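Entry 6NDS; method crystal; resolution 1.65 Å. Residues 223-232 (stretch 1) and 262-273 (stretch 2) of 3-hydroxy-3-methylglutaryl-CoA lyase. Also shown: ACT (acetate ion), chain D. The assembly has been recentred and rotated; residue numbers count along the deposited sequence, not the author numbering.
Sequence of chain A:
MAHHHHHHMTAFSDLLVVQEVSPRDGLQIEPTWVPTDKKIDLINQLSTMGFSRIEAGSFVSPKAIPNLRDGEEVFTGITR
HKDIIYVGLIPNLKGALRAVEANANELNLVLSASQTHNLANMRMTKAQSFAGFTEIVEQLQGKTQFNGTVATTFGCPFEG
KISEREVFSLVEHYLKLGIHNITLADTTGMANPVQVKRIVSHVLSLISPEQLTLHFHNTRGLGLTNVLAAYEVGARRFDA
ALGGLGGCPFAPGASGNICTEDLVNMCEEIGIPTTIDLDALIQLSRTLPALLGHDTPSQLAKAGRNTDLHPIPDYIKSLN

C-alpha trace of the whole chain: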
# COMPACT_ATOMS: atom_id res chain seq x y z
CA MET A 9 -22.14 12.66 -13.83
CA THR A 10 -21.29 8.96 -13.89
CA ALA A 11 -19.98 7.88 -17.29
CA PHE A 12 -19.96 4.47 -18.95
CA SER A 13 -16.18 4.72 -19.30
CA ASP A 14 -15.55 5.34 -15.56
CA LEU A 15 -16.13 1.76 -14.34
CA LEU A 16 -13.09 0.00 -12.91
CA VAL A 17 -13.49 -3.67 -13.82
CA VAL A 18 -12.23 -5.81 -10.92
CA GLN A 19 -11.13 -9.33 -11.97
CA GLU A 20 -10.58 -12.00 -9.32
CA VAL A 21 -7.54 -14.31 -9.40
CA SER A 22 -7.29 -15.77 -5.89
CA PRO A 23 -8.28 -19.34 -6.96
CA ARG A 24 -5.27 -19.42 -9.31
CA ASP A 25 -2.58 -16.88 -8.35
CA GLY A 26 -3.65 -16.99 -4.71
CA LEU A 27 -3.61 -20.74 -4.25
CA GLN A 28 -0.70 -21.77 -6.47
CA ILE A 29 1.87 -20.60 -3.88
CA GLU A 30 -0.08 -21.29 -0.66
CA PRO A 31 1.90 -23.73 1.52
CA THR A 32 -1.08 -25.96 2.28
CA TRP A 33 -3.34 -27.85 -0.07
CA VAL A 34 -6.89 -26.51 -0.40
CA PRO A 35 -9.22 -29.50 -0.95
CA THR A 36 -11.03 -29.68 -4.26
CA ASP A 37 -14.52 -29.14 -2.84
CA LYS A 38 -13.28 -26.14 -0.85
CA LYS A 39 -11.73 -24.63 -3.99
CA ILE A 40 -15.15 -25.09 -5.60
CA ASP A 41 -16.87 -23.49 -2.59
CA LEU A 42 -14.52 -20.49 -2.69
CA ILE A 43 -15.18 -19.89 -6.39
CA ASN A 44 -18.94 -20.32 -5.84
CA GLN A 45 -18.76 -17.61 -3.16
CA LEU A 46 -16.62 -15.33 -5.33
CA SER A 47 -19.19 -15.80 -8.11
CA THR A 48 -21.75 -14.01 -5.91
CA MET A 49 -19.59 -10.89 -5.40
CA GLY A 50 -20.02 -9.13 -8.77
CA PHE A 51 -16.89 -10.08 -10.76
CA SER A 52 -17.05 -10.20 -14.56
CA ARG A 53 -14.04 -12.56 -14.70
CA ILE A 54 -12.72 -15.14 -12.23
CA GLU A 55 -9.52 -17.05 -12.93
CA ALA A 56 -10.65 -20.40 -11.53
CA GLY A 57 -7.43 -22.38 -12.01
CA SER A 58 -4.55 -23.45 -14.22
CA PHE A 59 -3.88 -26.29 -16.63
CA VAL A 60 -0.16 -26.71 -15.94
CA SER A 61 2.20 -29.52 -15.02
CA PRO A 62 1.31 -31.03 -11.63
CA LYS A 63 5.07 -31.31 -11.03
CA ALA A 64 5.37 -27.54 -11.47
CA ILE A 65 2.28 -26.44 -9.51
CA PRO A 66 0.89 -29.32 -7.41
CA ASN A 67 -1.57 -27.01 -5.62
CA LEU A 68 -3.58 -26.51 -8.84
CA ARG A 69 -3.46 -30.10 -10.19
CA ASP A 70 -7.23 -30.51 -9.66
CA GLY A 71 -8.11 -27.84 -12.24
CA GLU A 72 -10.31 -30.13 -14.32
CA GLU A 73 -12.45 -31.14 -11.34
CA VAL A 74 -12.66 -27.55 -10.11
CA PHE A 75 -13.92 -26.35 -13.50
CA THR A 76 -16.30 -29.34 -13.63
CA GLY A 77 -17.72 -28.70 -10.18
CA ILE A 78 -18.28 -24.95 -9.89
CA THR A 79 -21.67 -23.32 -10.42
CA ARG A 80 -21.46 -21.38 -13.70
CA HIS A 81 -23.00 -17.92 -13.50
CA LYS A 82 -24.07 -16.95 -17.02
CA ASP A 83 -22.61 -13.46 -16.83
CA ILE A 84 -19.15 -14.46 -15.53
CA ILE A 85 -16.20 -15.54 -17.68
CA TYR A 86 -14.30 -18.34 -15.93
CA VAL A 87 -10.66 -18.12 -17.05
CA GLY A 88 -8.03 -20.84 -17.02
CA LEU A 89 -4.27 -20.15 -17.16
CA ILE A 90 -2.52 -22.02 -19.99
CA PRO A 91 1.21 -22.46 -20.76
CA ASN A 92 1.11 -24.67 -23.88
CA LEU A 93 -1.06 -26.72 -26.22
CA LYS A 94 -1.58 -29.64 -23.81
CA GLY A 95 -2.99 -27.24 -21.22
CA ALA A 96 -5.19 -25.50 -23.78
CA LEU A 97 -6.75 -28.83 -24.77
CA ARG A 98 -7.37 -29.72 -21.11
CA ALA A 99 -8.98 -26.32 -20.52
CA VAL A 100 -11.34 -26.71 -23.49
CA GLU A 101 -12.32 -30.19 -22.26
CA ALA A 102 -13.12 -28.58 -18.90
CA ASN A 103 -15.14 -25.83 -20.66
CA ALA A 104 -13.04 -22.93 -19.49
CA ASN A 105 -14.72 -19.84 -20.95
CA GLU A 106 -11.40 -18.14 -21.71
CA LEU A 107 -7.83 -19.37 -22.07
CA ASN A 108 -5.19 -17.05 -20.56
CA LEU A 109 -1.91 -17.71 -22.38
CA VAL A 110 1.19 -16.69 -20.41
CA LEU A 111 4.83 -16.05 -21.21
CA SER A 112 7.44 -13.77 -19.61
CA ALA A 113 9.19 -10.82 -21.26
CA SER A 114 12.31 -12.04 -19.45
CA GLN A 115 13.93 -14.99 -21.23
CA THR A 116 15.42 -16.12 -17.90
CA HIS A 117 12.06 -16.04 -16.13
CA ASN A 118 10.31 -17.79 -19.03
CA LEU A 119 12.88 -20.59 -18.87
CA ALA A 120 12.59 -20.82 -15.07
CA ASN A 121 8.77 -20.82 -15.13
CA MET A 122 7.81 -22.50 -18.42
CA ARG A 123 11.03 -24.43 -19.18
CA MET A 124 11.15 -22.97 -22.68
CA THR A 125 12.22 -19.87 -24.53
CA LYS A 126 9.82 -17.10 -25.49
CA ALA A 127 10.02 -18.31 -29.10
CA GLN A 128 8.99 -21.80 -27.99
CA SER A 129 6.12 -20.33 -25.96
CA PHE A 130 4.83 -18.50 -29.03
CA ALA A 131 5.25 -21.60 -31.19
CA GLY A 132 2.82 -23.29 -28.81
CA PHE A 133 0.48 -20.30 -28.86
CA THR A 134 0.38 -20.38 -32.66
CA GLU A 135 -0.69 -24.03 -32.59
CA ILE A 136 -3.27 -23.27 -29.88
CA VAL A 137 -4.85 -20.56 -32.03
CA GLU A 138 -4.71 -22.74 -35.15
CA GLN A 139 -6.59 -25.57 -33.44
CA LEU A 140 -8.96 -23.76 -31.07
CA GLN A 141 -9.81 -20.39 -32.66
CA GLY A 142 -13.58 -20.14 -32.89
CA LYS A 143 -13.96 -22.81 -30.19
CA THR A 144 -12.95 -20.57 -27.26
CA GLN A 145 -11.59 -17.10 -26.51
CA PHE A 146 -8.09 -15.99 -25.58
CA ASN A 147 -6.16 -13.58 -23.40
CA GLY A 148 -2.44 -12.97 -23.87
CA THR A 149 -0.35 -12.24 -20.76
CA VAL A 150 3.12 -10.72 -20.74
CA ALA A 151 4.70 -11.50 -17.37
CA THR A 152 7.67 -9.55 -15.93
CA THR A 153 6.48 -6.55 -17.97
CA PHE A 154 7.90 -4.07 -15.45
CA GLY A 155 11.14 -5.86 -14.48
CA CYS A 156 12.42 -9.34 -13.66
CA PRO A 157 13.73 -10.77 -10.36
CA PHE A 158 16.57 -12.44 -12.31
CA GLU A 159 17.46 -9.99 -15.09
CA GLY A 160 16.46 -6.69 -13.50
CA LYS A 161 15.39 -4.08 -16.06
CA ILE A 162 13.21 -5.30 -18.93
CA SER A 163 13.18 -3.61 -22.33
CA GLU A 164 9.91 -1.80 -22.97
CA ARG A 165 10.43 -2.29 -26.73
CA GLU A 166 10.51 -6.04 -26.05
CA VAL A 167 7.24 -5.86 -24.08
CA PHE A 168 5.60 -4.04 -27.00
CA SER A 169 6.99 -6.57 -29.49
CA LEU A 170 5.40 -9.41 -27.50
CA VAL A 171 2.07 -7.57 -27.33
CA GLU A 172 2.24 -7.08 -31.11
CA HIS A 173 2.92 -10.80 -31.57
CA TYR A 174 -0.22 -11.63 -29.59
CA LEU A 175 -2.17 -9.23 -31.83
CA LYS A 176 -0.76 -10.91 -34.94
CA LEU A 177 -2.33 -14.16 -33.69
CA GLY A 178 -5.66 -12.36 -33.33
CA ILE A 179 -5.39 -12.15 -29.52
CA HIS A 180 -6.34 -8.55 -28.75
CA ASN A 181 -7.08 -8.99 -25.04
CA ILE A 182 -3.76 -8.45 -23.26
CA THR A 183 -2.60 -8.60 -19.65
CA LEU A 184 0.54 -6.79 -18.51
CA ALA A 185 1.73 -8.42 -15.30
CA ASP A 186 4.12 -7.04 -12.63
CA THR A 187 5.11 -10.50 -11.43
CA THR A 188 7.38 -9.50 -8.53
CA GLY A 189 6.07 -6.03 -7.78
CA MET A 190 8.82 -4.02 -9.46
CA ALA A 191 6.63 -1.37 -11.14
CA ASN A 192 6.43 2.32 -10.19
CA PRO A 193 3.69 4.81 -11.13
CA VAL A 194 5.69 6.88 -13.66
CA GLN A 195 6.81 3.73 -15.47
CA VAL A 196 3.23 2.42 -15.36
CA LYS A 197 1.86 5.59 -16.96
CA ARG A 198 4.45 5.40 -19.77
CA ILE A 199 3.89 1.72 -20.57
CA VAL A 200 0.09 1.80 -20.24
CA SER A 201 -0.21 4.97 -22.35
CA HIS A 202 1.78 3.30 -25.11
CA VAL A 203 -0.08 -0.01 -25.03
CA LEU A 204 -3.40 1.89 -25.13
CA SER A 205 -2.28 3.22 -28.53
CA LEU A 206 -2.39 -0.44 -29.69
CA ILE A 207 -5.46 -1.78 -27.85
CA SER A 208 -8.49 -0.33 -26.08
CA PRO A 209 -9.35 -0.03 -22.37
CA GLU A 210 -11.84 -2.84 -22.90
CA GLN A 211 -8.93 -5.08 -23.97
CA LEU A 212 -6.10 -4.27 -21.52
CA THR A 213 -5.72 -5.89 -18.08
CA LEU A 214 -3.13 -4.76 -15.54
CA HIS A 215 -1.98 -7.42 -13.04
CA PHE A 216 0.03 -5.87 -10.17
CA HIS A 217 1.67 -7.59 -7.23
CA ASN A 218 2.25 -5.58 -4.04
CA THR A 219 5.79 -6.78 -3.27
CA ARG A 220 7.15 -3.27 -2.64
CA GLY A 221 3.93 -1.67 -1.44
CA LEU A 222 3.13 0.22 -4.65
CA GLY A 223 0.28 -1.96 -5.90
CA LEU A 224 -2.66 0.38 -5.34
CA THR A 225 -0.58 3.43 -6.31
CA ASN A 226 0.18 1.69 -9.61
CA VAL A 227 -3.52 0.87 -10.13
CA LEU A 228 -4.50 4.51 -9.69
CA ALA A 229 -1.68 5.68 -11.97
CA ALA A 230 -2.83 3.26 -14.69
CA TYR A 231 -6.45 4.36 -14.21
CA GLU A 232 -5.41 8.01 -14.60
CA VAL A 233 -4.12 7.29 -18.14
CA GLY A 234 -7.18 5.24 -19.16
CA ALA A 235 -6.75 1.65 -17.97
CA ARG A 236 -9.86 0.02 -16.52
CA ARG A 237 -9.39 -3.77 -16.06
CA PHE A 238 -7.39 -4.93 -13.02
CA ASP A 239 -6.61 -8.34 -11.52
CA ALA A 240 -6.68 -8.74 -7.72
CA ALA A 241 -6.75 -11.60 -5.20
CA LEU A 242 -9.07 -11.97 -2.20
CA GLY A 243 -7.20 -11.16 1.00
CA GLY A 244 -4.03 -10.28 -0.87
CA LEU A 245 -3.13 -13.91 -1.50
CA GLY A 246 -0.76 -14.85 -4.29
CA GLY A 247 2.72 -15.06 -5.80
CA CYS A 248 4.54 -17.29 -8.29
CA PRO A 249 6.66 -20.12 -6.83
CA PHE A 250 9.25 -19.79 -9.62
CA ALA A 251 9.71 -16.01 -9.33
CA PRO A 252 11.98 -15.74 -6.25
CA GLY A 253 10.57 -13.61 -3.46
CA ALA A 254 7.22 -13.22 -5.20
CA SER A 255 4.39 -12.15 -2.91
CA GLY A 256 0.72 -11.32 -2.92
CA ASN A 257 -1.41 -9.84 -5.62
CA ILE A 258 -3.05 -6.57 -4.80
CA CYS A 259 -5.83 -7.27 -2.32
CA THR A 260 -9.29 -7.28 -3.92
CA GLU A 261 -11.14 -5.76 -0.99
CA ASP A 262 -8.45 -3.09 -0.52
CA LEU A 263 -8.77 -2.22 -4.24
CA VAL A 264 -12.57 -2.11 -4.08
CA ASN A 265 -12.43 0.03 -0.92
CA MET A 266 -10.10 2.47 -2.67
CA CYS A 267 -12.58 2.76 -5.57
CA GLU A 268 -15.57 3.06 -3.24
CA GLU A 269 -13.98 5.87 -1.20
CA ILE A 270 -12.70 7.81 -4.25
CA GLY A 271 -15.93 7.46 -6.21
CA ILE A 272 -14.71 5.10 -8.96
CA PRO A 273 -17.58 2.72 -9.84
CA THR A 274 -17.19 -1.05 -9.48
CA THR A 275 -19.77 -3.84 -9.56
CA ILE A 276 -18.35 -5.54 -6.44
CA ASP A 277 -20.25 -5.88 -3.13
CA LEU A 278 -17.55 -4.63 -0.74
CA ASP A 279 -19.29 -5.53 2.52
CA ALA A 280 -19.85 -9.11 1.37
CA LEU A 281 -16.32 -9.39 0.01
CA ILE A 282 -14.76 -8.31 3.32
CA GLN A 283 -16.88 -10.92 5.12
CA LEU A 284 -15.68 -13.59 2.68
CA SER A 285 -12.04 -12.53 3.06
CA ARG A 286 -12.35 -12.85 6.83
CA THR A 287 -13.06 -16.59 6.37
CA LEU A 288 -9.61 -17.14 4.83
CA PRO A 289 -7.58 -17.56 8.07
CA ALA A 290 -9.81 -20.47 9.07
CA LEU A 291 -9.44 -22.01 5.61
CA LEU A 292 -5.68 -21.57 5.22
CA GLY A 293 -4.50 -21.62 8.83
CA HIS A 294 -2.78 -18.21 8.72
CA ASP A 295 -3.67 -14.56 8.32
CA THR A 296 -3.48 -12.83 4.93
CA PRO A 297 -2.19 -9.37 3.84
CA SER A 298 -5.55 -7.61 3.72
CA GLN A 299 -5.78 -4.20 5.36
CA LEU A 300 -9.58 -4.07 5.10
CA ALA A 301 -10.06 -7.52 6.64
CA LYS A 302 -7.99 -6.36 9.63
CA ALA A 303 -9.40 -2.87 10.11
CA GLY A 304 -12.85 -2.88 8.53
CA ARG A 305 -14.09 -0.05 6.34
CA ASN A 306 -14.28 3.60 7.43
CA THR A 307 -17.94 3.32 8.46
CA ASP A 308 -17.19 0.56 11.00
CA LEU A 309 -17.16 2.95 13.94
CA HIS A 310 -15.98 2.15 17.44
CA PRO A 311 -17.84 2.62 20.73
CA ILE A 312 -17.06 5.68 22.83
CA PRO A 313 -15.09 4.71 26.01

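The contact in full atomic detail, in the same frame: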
# COMPACT_ATOMS: atom_id res chain seq x y z
N GLY A 223 1.35 -1.41 -5.10
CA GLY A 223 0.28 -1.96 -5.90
C GLY A 223 -0.89 -1.03 -6.16
O GLY A 223 -1.26 -0.82 -7.32
N LEU A 224 -1.50 -0.48 -5.11
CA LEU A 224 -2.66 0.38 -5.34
C LEU A 224 -2.26 1.71 -5.97
O LEU A 224 -3.04 2.29 -6.74
CB LEU A 224 -3.43 0.62 -4.04
CG LEU A 224 -4.11 -0.64 -3.48
CD1 LEU A 224 -4.84 -0.26 -2.20
CD2 LEU A 224 -5.08 -1.22 -4.50
N THR A 225 -1.06 2.21 -5.66
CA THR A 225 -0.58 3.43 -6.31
C THR A 225 -0.42 3.21 -7.81
O THR A 225 -0.75 4.08 -8.63
CB THR A 225 0.73 3.88 -5.67
OG1 THR A 225 0.52 3.97 -4.24
CG2 THR A 225 1.14 5.22 -6.19
N ASN A 226 0.04 2.02 -8.19
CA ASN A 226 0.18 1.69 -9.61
C ASN A 226 -1.18 1.52 -10.28
O ASN A 226 -1.34 1.87 -11.46
CB ASN A 226 1.02 0.43 -9.78
CG ASN A 226 2.48 0.65 -9.46
OD1 ASN A 226 3.01 1.76 -9.62
ND2 ASN A 226 3.18 -0.43 -9.04
N VAL A 227 -2.16 0.94 -9.58
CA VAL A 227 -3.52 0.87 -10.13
C VAL A 227 -4.04 2.26 -10.44
O VAL A 227 -4.56 2.51 -11.53
CB VAL A 227 -4.48 0.16 -9.15
CG1 VAL A 227 -5.94 0.34 -9.61
CG2 VAL A 227 -4.13 -1.31 -9.07
N LEU A 228 -3.95 3.17 -9.47
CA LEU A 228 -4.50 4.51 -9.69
C LEU A 228 -3.76 5.24 -10.80
O LEU A 228 -4.37 5.95 -11.60
CB LEU A 228 -4.47 5.30 -8.37
CG LEU A 228 -5.38 6.53 -8.30
CD1 LEU A 228 -6.82 6.16 -8.61
CD2 LEU A 228 -5.27 7.19 -6.92
N ALA A 229 -2.44 5.06 -10.88
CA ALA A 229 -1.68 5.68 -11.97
C ALA A 229 -2.12 5.15 -13.33
O ALA A 229 -2.27 5.92 -14.28
CB ALA A 229 -0.18 5.46 -11.79
N ALA A 230 -2.33 3.83 -13.44
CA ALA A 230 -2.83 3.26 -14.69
C ALA A 230 -4.23 3.76 -15.01
O ALA A 230 -4.54 4.08 -16.17
CB ALA A 230 -2.82 1.73 -14.61
N TYR A 231 -5.10 3.84 -14.00
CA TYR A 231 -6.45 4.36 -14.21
C TYR A 231 -6.42 5.79 -14.73
O TYR A 231 -7.21 6.17 -15.61
CB TYR A 231 -7.24 4.29 -12.90
CG TYR A 231 -8.70 4.70 -13.03
CD1 TYR A 231 -9.68 3.77 -13.31
CD2 TYR A 231 -9.07 6.03 -12.87
CE1 TYR A 231 -11.01 4.15 -13.43
CE2 TYR A 231 -10.39 6.41 -13.00
CZ TYR A 231 -11.36 5.47 -13.27
OH TYR A 231 -12.67 5.88 -13.39
N GLU A 232 -5.50 6.61 -14.20
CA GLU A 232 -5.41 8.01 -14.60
C GLU A 232 -5.06 8.19 -16.08
O GLU A 232 -5.40 9.23 -16.66
CB GLU A 232 -4.40 8.75 -13.70
CG GLU A 232 -4.91 8.92 -12.25
CD GLU A 232 -3.87 9.47 -11.28
OE1 GLU A 232 -2.67 9.54 -11.63
OE2 GLU A 232 -4.25 9.82 -10.14
N ASP A 262 -9.13 -4.38 -0.64
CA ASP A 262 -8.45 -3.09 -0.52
C ASP A 262 -8.60 -2.27 -1.80
O ASP A 262 -8.79 -1.05 -1.74
CB ASP A 262 -6.96 -3.29 -0.16
CG ASP A 262 -6.75 -3.94 1.21
OD1 ASP A 262 -7.74 -4.21 1.92
OD2 ASP A 262 -5.57 -4.18 1.59
N LEU A 263 -8.53 -2.92 -2.97
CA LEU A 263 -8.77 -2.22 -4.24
C LEU A 263 -10.20 -1.69 -4.32
O LEU A 263 -10.42 -0.53 -4.68
CB LEU A 263 -8.48 -3.17 -5.41
CG LEU A 263 -8.97 -2.70 -6.79
CD1 LEU A 263 -8.25 -1.42 -7.19
CD2 LEU A 263 -8.74 -3.81 -7.82
N VAL A 264 -11.18 -2.53 -3.99
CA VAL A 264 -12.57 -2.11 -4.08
C VAL A 264 -12.85 -1.00 -3.07
O VAL A 264 -13.57 -0.05 -3.37
CB VAL A 264 -13.53 -3.30 -3.90
CG1 VAL A 264 -15.01 -2.83 -3.89
CG2 VAL A 264 -13.31 -4.32 -5.02
N ASN A 265 -12.25 -1.07 -1.87
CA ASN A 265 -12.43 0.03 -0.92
C ASN A 265 -11.86 1.33 -1.45
O ASN A 265 -12.47 2.39 -1.31
CB ASN A 265 -11.78 -0.32 0.43
CG ASN A 265 -11.94 0.80 1.45
OD1 ASN A 265 -13.04 1.03 1.98
ND2 ASN A 265 -10.85 1.53 1.71
N MET A 266 -10.68 1.27 -2.08
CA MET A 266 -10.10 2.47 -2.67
C MET A 266 -11.06 3.10 -3.68
O MET A 266 -11.31 4.32 -3.65
CB MET A 266 -8.78 2.13 -3.35
CG MET A 266 -8.16 3.37 -4.02
SD MET A 266 -6.51 3.12 -4.70
CE MET A 266 -6.87 2.23 -6.21
N CYS A 267 -11.61 2.28 -4.58
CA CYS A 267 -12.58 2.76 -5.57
C CYS A 267 -13.81 3.34 -4.89
O CYS A 267 -14.29 4.41 -5.28
CB CYS A 267 -12.99 1.63 -6.50
SG CYS A 267 -11.67 1.05 -7.59
N GLU A 268 -14.34 2.63 -3.89
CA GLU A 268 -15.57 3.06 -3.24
C GLU A 268 -15.39 4.41 -2.54
O GLU A 268 -16.26 5.28 -2.61
CB GLU A 268 -16.03 1.97 -2.26
CG GLU A 268 -17.40 2.20 -1.67
CD GLU A 268 -18.25 0.94 -1.55
OE1 GLU A 268 -18.10 -0.01 -2.36
OE2 GLU A 268 -19.10 0.93 -0.64
N GLU A 269 -14.23 4.61 -1.90
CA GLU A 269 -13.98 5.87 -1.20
C GLU A 269 -13.71 7.02 -2.17
O GLU A 269 -14.10 8.16 -1.90
CB GLU A 269 -12.80 5.70 -0.24
CG GLU A 269 -13.15 4.81 0.94
CD GLU A 269 -14.31 5.36 1.76
OE1 GLU A 269 -14.18 6.48 2.29
OE2 GLU A 269 -15.37 4.69 1.83
N ILE A 270 -13.01 6.76 -3.28
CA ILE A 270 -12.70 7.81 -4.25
C ILE A 270 -13.93 8.20 -5.04
O ILE A 270 -14.10 9.37 -5.41
CB ILE A 270 -11.57 7.33 -5.18
CG1 ILE A 270 -10.23 7.32 -4.45
CG2 ILE A 270 -11.47 8.20 -6.43
CD1 ILE A 270 -9.14 6.67 -5.31
N GLY A 271 -14.81 7.25 -5.32
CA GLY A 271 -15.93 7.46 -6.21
C GLY A 271 -15.79 6.81 -7.57
O GLY A 271 -16.55 7.16 -8.48
N ILE A 272 -14.85 5.88 -7.73
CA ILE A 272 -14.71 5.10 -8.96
C ILE A 272 -15.71 3.95 -8.92
O ILE A 272 -15.67 3.14 -7.97
CB ILE A 272 -13.27 4.59 -9.13
CG1 ILE A 272 -12.30 5.74 -9.36
CG2 ILE A 272 -13.20 3.60 -10.29
CD1 ILE A 272 -10.85 5.30 -9.41
N PRO A 273 -16.61 3.82 -9.89
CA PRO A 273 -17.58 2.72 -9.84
C PRO A 273 -16.90 1.36 -9.97
O PRO A 273 -15.90 1.20 -10.68
CB PRO A 273 -18.50 3.00 -11.03
CG PRO A 273 -18.34 4.46 -11.30
CD PRO A 273 -16.89 4.74 -11.01
C ACT D . -14.28 8.87 -11.22
O ACT D . -13.70 8.43 -12.25
OXT ACT D . -13.77 9.46 -10.22
CH3 ACT D . -15.82 8.68 -11.15

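What kind of contact joins the two stretches? It is a packing of apolar side chains, with no hydrogen bond passing between them; within each helix the backbone bonds to itself along the turns, as in Leu228 N to Leu224 O at 3.0 Å and Ile270 N to Met266 O at 3.0 Å. The helices 223-232 and 262-270 run in broadly the same direction, 48° apart, with their axes 10.9 Å apart at closest approach. That leaves room for a layer of side chains, and 428 Å² of surface is buried, both sides summed. On the first helix Leu224, Val227, Leu228 and Tyr231 form the contact face, spaced by three and four residues so that they fall on one side, while Thr225, Asn226, Ala229 and Ala230 take no part.

Where do the helices come closest, and what fills the gap? The nearest backbone register pairs Leu224 with Leu263, their CA atoms 6.7 Å apart, and here Leu224 is the main bump. Its CB points toward the second helix, and the m,t rotamer carries the two methyls up against the backbone: CD2 lies 3.8 Å from Leu263 CA, and CD1 lies 4.1 Å from Asp262 O and 4.2 Å from Asp262 CB. The branched end thus rests on the first turn of stretch 2. Asp262 offers its CB and backbone here, while its carboxylate oxygens are hydrogen-bonded elsewhere in the structure.

How does the second helix answer? Met266 points toward the first and reaches across with a long, unbranched side chain. Its SD sits 4.0 Å from Leu224 CB, and its terminal CE settles between successive turns, 3.9 Å from Leu224 O and 4.0 Å from Val227 CG1. A flexible thioether suits this hollow because its slender end can lie against both backbone and side chain. Leu263 sets out sideways, but its end comes nearer, bringing CD1 to 3.8 Å from Val227 CG1. The valine methyl therefore touches both Leu263 and Met266, a short side chain filling the space where two longer ones arrive.

What closes the contact beyond the second helix? Gly271 leaves helical geometry with a positive phi of 106°, where a CB would be jammed against the carbonyl O of Ile270; glycine permits the turn. The chain then presents Ile272, whose CB points toward stretch 1. Its CD1 sits over one face of the Tyr231 ring, 3.8 Å from the centroid and 13° off the ring normal, a CH-pi contact in which a compact methyl meets a flat surface. Leu228 fills in alongside: its CB points sideways, but its end comes nearer, and CD1 approaches Ile270 CD1 at 4.1 Å and Ile272 CD1 at 4.2 Å. Tyrosine suits this margin, giving a ring face to the isoleucine while its hydroxyl reaches past the apolar layer, with OH 3.0 Å from O of the acetate, probably a crystallisation component.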